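Long-range contacts in acetone carboxylase alpha subunit (Xanthobacter autotrophicus Py2, PDB 5M45), which belongs to the hydantoinase B/oxoprolinase family and, as one of the chains of a six-chain assembly, carries a bound manganese ion: residues K513-C518 and L632-Q637; W546-G551 and P626-P631; F718-K723 and L744-I749. All coordinates share one frame; numbering follows the deposited sequence.

Interaction 1 of 3, residues K513-C518 and L632-Q637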
loop_
_atom_site.group_PDB
_atom_site.type_symbol
_atom_site.label_atom_id
_atom_site.label_comp_id
_atom_site.label_asym_id
_atom_site.label_seq_id
_atom_site.Cartn_x
_atom_site.Cartn_y
_atom_site.Cartn_z
ATOM N N LYS A 513 36.430 -10.733 32.267
ATOM C CA LYS A 513 37.564 -11.661 32.207
ATOM C C LYS A 513 37.906 -12.034 30.736
ATOM O O LYS A 513 39.082 -12.008 30.314
ATOM C CB LYS A 513 37.273 -12.931 32.995
ATOM C CG LYS A 513 38.540 -13.725 33.213
ATOM C CD LYS A 513 38.337 -15.193 32.917
ATOM C CE LYS A 513 37.969 -15.937 34.121
ATOM N NZ LYS A 513 38.542 -17.329 33.992
ATOM N N TYR A 514 36.858 -12.373 29.997
ATOM C CA TYR A 514 36.880 -12.444 28.531
ATOM C C TYR A 514 35.963 -11.308 28.021
ATOM O O TYR A 514 34.829 -11.105 28.500
ATOM C CB TYR A 514 36.487 -13.852 28.001
ATOM C CG TYR A 514 37.440 -14.909 28.504
ATOM C CD1 TYR A 514 38.789 -14.929 28.083
ATOM C CD2 TYR A 514 37.040 -15.863 29.455
ATOM C CE1 TYR A 514 39.685 -15.861 28.594
ATOM C CE2 TYR A 514 37.932 -16.814 29.947
ATOM C CZ TYR A 514 39.242 -16.803 29.535
ATOM O OH TYR A 514 40.146 -17.743 30.042
ATOM N N ARG A 515 36.502 -10.541 27.082
ATOM C CA ARG A 515 35.866 -9.336 26.551
ATOM C C ARG A 515 34.938 -9.733 25.409
ATOM O O ARG A 515 35.291 -10.604 24.589
ATOM C CB ARG A 515 36.964 -8.361 26.044
ATOM C CG ARG A 515 36.430 -7.076 25.435
ATOM C CD ARG A 515 37.500 -6.170 24.782
ATOM N NE ARG A 515 38.557 -6.800 24.006
ATOM C CZ ARG A 515 38.427 -7.429 22.831
ATOM N NH1 ARG A 515 37.253 -7.580 22.206
ATOM N NH2 ARG A 515 39.503 -7.914 22.253
ATOM N N GLY A 516 33.752 -9.132 25.363
ATOM C CA GLY A 516 32.896 -9.256 24.197
ATOM C C GLY A 516 33.547 -8.670 22.933
ATOM O O GLY A 516 34.429 -7.789 23.005
ATOM N N GLY A 517 33.115 -9.163 21.776
ATOM C CA GLY A 517 33.601 -8.635 20.517
ATOM C C GLY A 517 33.302 -7.138 20.379
ATOM O O GLY A 517 32.205 -6.664 20.758
ATOM N N CYS A 518 34.266 -6.381 19.857
ATOM C CA CYS A 518 33.993 -4.999 19.478
ATOM C C CYS A 518 33.135 -4.946 18.208
ATOM O O CYS A 518 33.140 -5.881 17.385
ATOM C CB CYS A 518 35.291 -4.205 19.276
ATOM S SG CYS A 518 36.134 -3.821 20.826
ATOM N N LEU A 632 38.487 -8.048 36.737
ATOM C CA LEU A 632 39.689 -8.118 37.582
ATOM C C LEU A 632 40.480 -9.438 37.448
ATOM O O LEU A 632 41.625 -9.535 37.913
ATOM C CB LEU A 632 39.308 -7.865 39.070
ATOM C CG LEU A 632 40.172 -6.831 39.786
ATOM C CD1 LEU A 632 39.930 -5.450 39.210
ATOM C CD2 LEU A 632 39.805 -6.837 41.258
ATOM N N ASP A 633 39.863 -10.451 36.834
ATOM C CA ASP A 633 40.525 -11.701 36.520
ATOM C C ASP A 633 41.074 -11.787 35.093
ATOM O O ASP A 633 41.658 -12.811 34.743
ATOM C CB ASP A 633 39.599 -12.872 36.816
ATOM C CG ASP A 633 39.341 -13.020 38.362
ATOM O OD1 ASP A 633 40.262 -12.750 39.133
ATOM O OD2 ASP A 633 38.222 -13.325 38.838
ATOM N N ARG A 634 40.921 -10.738 34.270
ATOM C CA ARG A 634 41.454 -10.785 32.914
ATOM C C ARG A 634 42.982 -10.853 32.959
ATOM O O ARG A 634 43.593 -10.228 33.808
ATOM C CB ARG A 634 41.030 -9.579 32.085
ATOM C CG ARG A 634 41.499 -9.603 30.618
ATOM C CD ARG A 634 40.612 -8.716 29.790
ATOM N NE ARG A 634 40.909 -8.584 28.372
ATOM C CZ ARG A 634 40.652 -9.524 27.436
ATOM N NH1 ARG A 634 40.193 -10.724 27.777
ATOM N NH2 ARG A 634 40.910 -9.280 26.148
ATOM N N GLU A 635 43.568 -11.614 32.043
ATOM C CA GLU A 635 45.011 -11.690 31.880
ATOM C C GLU A 635 45.610 -10.313 31.564
ATOM O O GLU A 635 45.212 -9.710 30.558
ATOM C CB GLU A 635 45.349 -12.736 30.802
ATOM C CG GLU A 635 46.750 -13.333 30.908
ATOM C CD GLU A 635 46.996 -14.194 32.214
ATOM O OE1 GLU A 635 47.898 -13.793 33.058
ATOM O OE2 GLU A 635 46.306 -15.279 32.407
ATOM N N PRO A 636 46.525 -9.783 32.413
ATOM C CA PRO A 636 47.023 -8.418 32.138
ATOM C C PRO A 636 47.593 -8.167 30.732
ATOM O O PRO A 636 47.336 -7.113 30.166
ATOM C CB PRO A 636 48.050 -8.166 33.225
ATOM C CG PRO A 636 47.556 -9.004 34.365
ATOM C CD PRO A 636 47.006 -10.271 33.721
ATOM N N GLN A 637 48.306 -9.139 30.165
ATOM C CA GLN A 637 48.856 -8.994 28.802
ATOM C C GLN A 637 47.737 -8.818 27.751
ATOM O O GLN A 637 47.930 -8.130 26.765
ATOM C CB GLN A 637 49.790 -10.173 28.452
ATOM C CG GLN A 637 50.567 -10.025 27.138
ATOM C CD GLN A 637 51.423 -8.765 27.128
ATOM O OE1 GLN A 637 52.214 -8.514 28.048
ATOM N NE2 GLN A 637 51.247 -7.938 26.120
HETATM O O HOH W 1 41.624 -13.482 30.447
#
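R634 reaches the loop of 513-518 with CG anti to the backbone N (chi1 -177°), beside the carbonyl carbon; the chain then runs extended to NE, and NH1 donates to K513 O over 3.1 Å. The acceptor lies nearly in the guanidinium plane, whereas the nitrogen sits above the carbonyl plane, 36° out of it. R515 CB rests over one face of the same guanidinium, displaced toward its rim, 4.1 Å from R634 CZ. The two guanidinium planes stand 77° apart, and R515 NE comes within 4.0 Å of R634 NH2. D642 salt-bridges both of these nitrogens, which should offset the repulsion, and R634 NH1 also forms a salt bridge with D470; arginine suits a place where several acceptors must be met. Opposite F628 the loop fits two residues, K513 and Y514, a classic beta bulge ahead of strand 520-526. A water donates to K513 O (2.9 Å) and accepts from the N of E635, the N-cap residue of helix 636-645. Lysine suits this partly exposed place because its stem is apolar: K513 CG packs alongside the backbone of D633, 3.6 Å from D633 O and 3.9 Å from D633 CB.

Interaction 2 of 3, residues W546-G551 and P626-P631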
loop_
_atom_site.group_PDB
_atom_site.type_symbol
_atom_site.label_atom_id
_atom_site.label_comp_id
_atom_site.label_asym_id
_atom_site.label_seq_id
_atom_site.Cartn_x
_atom_site.Cartn_y
_atom_site.Cartn_z
ATOM N N TRP A 546 23.316 -8.200 28.163
ATOM C CA TRP A 546 23.969 -8.114 29.473
ATOM C C TRP A 546 25.195 -9.056 29.428
ATOM O O TRP A 546 25.169 -10.113 28.758
ATOM C CB TRP A 546 23.045 -8.588 30.634
ATOM C CG TRP A 546 21.779 -7.818 30.945
ATOM C CD1 TRP A 546 21.149 -6.873 30.174
ATOM C CD2 TRP A 546 20.961 -7.966 32.124
ATOM N NE1 TRP A 546 19.997 -6.437 30.789
ATOM C CE2 TRP A 546 19.859 -7.087 31.986
ATOM C CE3 TRP A 546 21.042 -8.775 33.272
ATOM C CZ2 TRP A 546 18.875 -6.951 32.991
ATOM C CZ3 TRP A 546 20.092 -8.651 34.255
ATOM C CH2 TRP A 546 18.997 -7.759 34.102
ATOM N N GLY A 547 26.232 -8.708 30.175
ATOM C CA GLY A 547 27.315 -9.625 30.454
ATOM C C GLY A 547 26.907 -10.764 31.385
ATOM O O GLY A 547 25.851 -10.705 32.047
ATOM N N LEU A 548 27.735 -11.798 31.459
ATOM C CA LEU A 548 27.417 -13.022 32.188
ATOM C C LEU A 548 28.449 -13.281 33.293
ATOM O O LEU A 548 29.659 -13.148 33.057
ATOM C CB LEU A 548 27.400 -14.199 31.186
ATOM C CG LEU A 548 27.057 -15.619 31.655
ATOM C CD1 LEU A 548 25.688 -15.667 32.297
ATOM C CD2 LEU A 548 27.081 -16.640 30.518
ATOM N N MET A 549 27.968 -13.698 34.462
ATOM C CA MET A 549 28.804 -14.154 35.595
ATOM C C MET A 549 29.929 -13.158 35.968
ATOM O O MET A 549 31.068 -13.549 36.285
ATOM C CB MET A 549 29.358 -15.548 35.313
ATOM C CG MET A 549 28.326 -16.663 35.332
ATOM S SD MET A 549 28.863 -18.172 34.469
ATOM C CE MET A 549 27.297 -19.030 34.474
ATOM N N GLY A 550 29.590 -11.871 35.913
ATOM C CA GLY A 550 30.510 -10.797 36.279
ATOM C C GLY A 550 30.883 -9.842 35.150
ATOM O O GLY A 550 31.477 -8.780 35.406
ATOM N N GLY A 551 30.614 -10.247 33.912
ATOM C CA GLY A 551 30.841 -9.418 32.744
ATOM C C GLY A 551 29.817 -8.307 32.598
ATOM O O GLY A 551 28.740 -8.345 33.240
ATOM N N PRO A 626 28.379 -8.634 24.534
ATOM C CA PRO A 626 28.599 -8.672 25.986
ATOM C C PRO A 626 29.804 -9.494 26.487
ATOM O O PRO A 626 30.259 -10.443 25.834
ATOM C CB PRO A 626 27.295 -9.274 26.508
ATOM C CG PRO A 626 26.835 -10.193 25.396
ATOM C CD PRO A 626 27.205 -9.438 24.129
ATOM N N GLY A 627 30.301 -9.115 27.662
ATOM C CA GLY A 627 31.478 -9.754 28.274
ATOM C C GLY A 627 31.129 -10.940 29.204
ATOM O O GLY A 627 29.932 -11.177 29.515
ATOM N N PHE A 628 32.184 -11.668 29.625
ATOM C CA PHE A 628 32.119 -12.798 30.537
ATOM C C PHE A 628 33.125 -12.701 31.694
ATOM O O PHE A 628 34.330 -12.513 31.471
ATOM C CB PHE A 628 32.416 -14.127 29.796
ATOM C CG PHE A 628 32.310 -15.339 30.696
ATOM C CD1 PHE A 628 33.389 -15.755 31.461
ATOM C CD2 PHE A 628 31.119 -16.013 30.813
ATOM C CE1 PHE A 628 33.270 -16.833 32.353
ATOM C CE2 PHE A 628 31.003 -17.118 31.692
ATOM C CZ PHE A 628 32.069 -17.513 32.445
ATOM N N GLY A 629 32.636 -12.924 32.918
ATOM C CA GLY A 629 33.495 -12.974 34.118
ATOM C C GLY A 629 33.950 -11.628 34.670
ATOM O O GLY A 629 33.845 -10.603 34.006
ATOM N N ASP A 630 34.518 -11.657 35.870
ATOM C CA ASP A 630 35.038 -10.453 36.529
ATOM C C ASP A 630 36.228 -9.877 35.753
ATOM O O ASP A 630 37.222 -10.565 35.595
ATOM C CB ASP A 630 35.478 -10.818 37.971
ATOM C CG ASP A 630 35.842 -9.593 38.849
ATOM O OD1 ASP A 630 36.022 -8.477 38.326
ATOM O OD2 ASP A 630 35.948 -9.782 40.098
ATOM N N PRO A 631 36.157 -8.596 35.319
ATOM C CA PRO A 631 37.308 -7.993 34.608
ATOM C C PRO A 631 38.595 -7.995 35.405
ATOM O O PRO A 631 39.677 -7.947 34.829
ATOM C CB PRO A 631 36.870 -6.530 34.414
ATOM C CG PRO A 631 35.387 -6.570 34.429
ATOM C CD PRO A 631 35.019 -7.659 35.393
#
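A type I' beta turn from L548 to G551 is held against the glycine-rich loop 626-631 by a single beta bridge between L548 and F628. The bonding pattern is that of a parallel bridge: L548 N donates to G627 O (3.0 Å), and L548 O accepts from G629 N (3.0 Å). The same L548 O closes its own turn by accepting from G551 N, so two donors grip it. Glycine suits these places for different reasons. G550 adopts turn angles that would jam a CB against the preceding carbonyl; G629 has a positive phi, which favours glycine; at G551 it is G627 O and F628 N that leave no room for a CB. G629 CA also makes a CA-H...O contact with M549 O (3.3 Å). Beside the bridge, F628 leaves its backbone with CG anti to N (chi1 -178°), and the far end of its ring returns toward the turn. M549 SD lies 3.7 Å from F628 CE2 and, measured from the ring centroid, 65° off the ring normal, an oblique Met-aromatic contact; L548 CD2 adds apolar packing 4.1 Å from F628 CD2. Helix 401-422 backs the turn, touching L548 and M549, and a chain of another protein packs on M549 and F628. At the start of the two segments, P626 CB presses on the carbonyl of W546, 3.2 Å from W546 O.

Interaction 3 of 3, residues F718-K723 and L744-I749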
loop_
_atom_site.group_PDB
_atom_site.type_symbol
_atom_site.label_atom_id
_atom_site.label_comp_id
_atom_site.label_asym_id
_atom_site.label_seq_id
_atom_site.Cartn_x
_atom_site.Cartn_y
_atom_site.Cartn_z
ATOM N N PHE A 718 6.110 -0.549 33.418
ATOM C CA PHE A 718 5.488 -1.343 34.502
ATOM C C PHE A 718 3.961 -1.351 34.412
ATOM O O PHE A 718 3.355 -2.430 34.483
ATOM C CB PHE A 718 5.962 -0.882 35.897
ATOM C CG PHE A 718 7.399 -1.276 36.207
ATOM C CD1 PHE A 718 7.750 -2.617 36.376
ATOM C CD2 PHE A 718 8.401 -0.318 36.302
ATOM C CE1 PHE A 718 9.055 -2.973 36.674
ATOM C CE2 PHE A 718 9.717 -0.675 36.563
ATOM C CZ PHE A 718 10.034 -2.010 36.774
ATOM N N ALA A 719 3.317 -0.202 34.166
ATOM C CA ALA A 719 1.851 -0.195 34.138
ATOM C C ALA A 719 1.279 -1.097 33.049
ATOM O O ALA A 719 0.312 -1.829 33.296
ATOM C CB ALA A 719 1.299 1.203 34.010
ATOM N N ALA A 720 1.861 -1.037 31.854
ATOM C CA ALA A 720 1.379 -1.851 30.726
ATOM C C ALA A 720 1.661 -3.364 30.961
ATOM O O ALA A 720 0.801 -4.211 30.682
ATOM C CB ALA A 720 2.018 -1.387 29.425
ATOM N N SER A 721 2.841 -3.667 31.488
ATOM C CA SER A 721 3.256 -5.034 31.835
ATOM C C SER A 721 2.315 -5.672 32.909
ATOM O O SER A 721 1.902 -6.823 32.800
ATOM C CB SER A 721 4.723 -5.043 32.282
ATOM O OG SER A 721 5.641 -4.667 31.214
ATOM N N PHE A 722 1.962 -4.886 33.928
ATOM C CA PHE A 722 1.073 -5.356 34.982
ATOM C C PHE A 722 -0.279 -5.772 34.416
ATOM O O PHE A 722 -0.784 -6.842 34.762
ATOM C CB PHE A 722 0.807 -4.294 36.063
ATOM C CG PHE A 722 1.992 -3.927 36.943
ATOM C CD1 PHE A 722 3.139 -4.720 37.057
ATOM C CD2 PHE A 722 1.920 -2.772 37.692
ATOM C CE1 PHE A 722 4.185 -4.332 37.865
ATOM C CE2 PHE A 722 2.969 -2.375 38.507
ATOM C CZ PHE A 722 4.107 -3.153 38.595
ATOM N N LYS A 723 -0.869 -4.932 33.554
ATOM C CA LYS A 723 -2.200 -5.237 32.989
ATOM C C LYS A 723 -2.216 -6.502 32.134
ATOM O O LYS A 723 -3.139 -7.248 32.214
ATOM C CB LYS A 723 -2.738 -4.088 32.148
ATOM C CG LYS A 723 -3.330 -3.007 33.015
ATOM C CD LYS A 723 -3.849 -1.836 32.156
ATOM C CE LYS A 723 -2.708 -1.129 31.362
ATOM N NZ LYS A 723 -3.006 0.228 30.888
ATOM N N LEU A 744 -0.740 1.487 40.167
ATOM C CA LEU A 744 -0.042 2.148 39.054
ATOM C C LEU A 744 -0.864 2.100 37.743
ATOM O O LEU A 744 -0.472 1.404 36.767
ATOM C CB LEU A 744 1.359 1.555 38.895
ATOM C CG LEU A 744 2.342 2.403 38.070
ATOM C CD1 LEU A 744 2.839 3.662 38.815
ATOM C CD2 LEU A 744 3.486 1.508 37.596
ATOM N N PRO A 745 -1.998 2.814 37.712
ATOM C CA PRO A 745 -2.765 2.859 36.448
ATOM C C PRO A 745 -2.037 3.701 35.382
ATOM O O PRO A 745 -1.499 4.779 35.666
ATOM C CB PRO A 745 -4.088 3.511 36.856
ATOM C CG PRO A 745 -3.769 4.336 38.060
ATOM C CD PRO A 745 -2.629 3.626 38.779
ATOM N N GLU A 746 -2.034 3.201 34.162
ATOM C CA GLU A 746 -1.314 3.865 33.077
ATOM C C GLU A 746 -1.842 5.275 32.788
ATOM O O GLU A 746 -1.081 6.158 32.409
ATOM C CB GLU A 746 -1.366 3.020 31.795
ATOM C CG GLU A 746 -0.290 3.380 30.760
ATOM C CD GLU A 746 -0.290 2.467 29.549
ATOM O OE1 GLU A 746 -0.845 1.344 29.635
ATOM O OE2 GLU A 746 0.234 2.863 28.485
ATOM N N GLU A 747 -3.140 5.466 32.996
ATOM C CA GLU A 747 -3.805 6.751 32.722
ATOM C C GLU A 747 -3.338 7.871 33.636
ATOM O O GLU A 747 -3.530 9.015 33.289
ATOM C CB GLU A 747 -5.329 6.651 32.850
ATOM C CG GLU A 747 -5.998 5.709 31.860
ATOM C CD GLU A 747 -5.995 4.222 32.292
ATOM O OE1 GLU A 747 -5.429 3.815 33.359
ATOM O OE2 GLU A 747 -6.551 3.440 31.493
ATOM N N GLU A 748 -2.753 7.577 34.788
ATOM C CA GLU A 748 -2.354 8.652 35.694
ATOM C C GLU A 748 -0.968 9.208 35.382
ATOM O O GLU A 748 -0.558 10.177 35.992
ATOM C CB GLU A 748 -2.458 8.201 37.174
ATOM C CG GLU A 748 -3.909 8.152 37.687
ATOM C CD GLU A 748 -4.033 7.679 39.159
ATOM O OE1 GLU A 748 -5.185 7.544 39.623
ATOM O OE2 GLU A 748 -2.986 7.398 39.815
ATOM N N ILE A 749 -0.262 8.631 34.422
ATOM C CA ILE A 749 1.122 9.050 34.142
ATOM C C ILE A 749 1.183 10.415 33.401
ATOM O O ILE A 749 2.115 11.173 33.597
ATOM C CB ILE A 749 1.893 7.933 33.382
ATOM C CG1 ILE A 749 1.957 6.660 34.251
ATOM C CG2 ILE A 749 3.313 8.368 32.986
ATOM C CD1 ILE A 749 2.322 5.402 33.463
HETATM O O HOH W 2 -1.284 -1.115 35.335
HETATM O O HOH W 3 -5.267 1.131 30.376
#
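L744 lays its CD2 methyl against helix 712-724, 3.8 Å from F718 CB and 4.0 Å from F722 CE2, and its side chain crosses that of F722 at about a right angle. A branched apolar residue fits here, where the two phenylalanines also meet F732 of helix 726-735. Helix 712-724 receives the chain here as it comes back after helix 726-735. Alanine suits the point of closest backbone approach: A719 CB touches L744 O at 3.3 Å and E746 CA at 3.8 Å, a spacing that needs a small side chain. A water beside it donates to both A719 O (2.7 Å) and L744 O (3.0 Å), joining two carbonyls that could not bond to each other. Further along the helix, K723 bends at chi3 and crosses the extended side chain of E746 at about a right angle. K723 NZ forms a salt bridge with E746 OE1 at 2.7 Å, meeting the oxygen on its anti side, 23° out of the carboxylate plane. R339 salt-bridges the same OE1, while Q716, from the same helix as K723, donates to OE2. With two cations on one oxygen and an amide on the other, the buried carboxylate of E746 is probably kept ionised.

In the fold
Along the chain, 513-518 comes first and 546-551 second; the partner of 546-551, 626-631, comes next and runs straight into 632-637, the partner of 513-518. Interaction 1 therefore closes a loop with 113 residues between its segments, and interaction 2 closes a shorter one wholly within it, without crossing. Their centres are only 9 Å apart, and they join directly through probable hydrogen bonds from F628 N to Y514 O and from K513 N to G629 O. Together they bind the loops leading into strands 520-526 and 559-563 to the approach to helix 636-645. Interaction 3 comes later in series, folding the chain back onto helix 712-724; its nearest atoms lie about 11 Å from interaction 2 and about 27 Å from interaction 1.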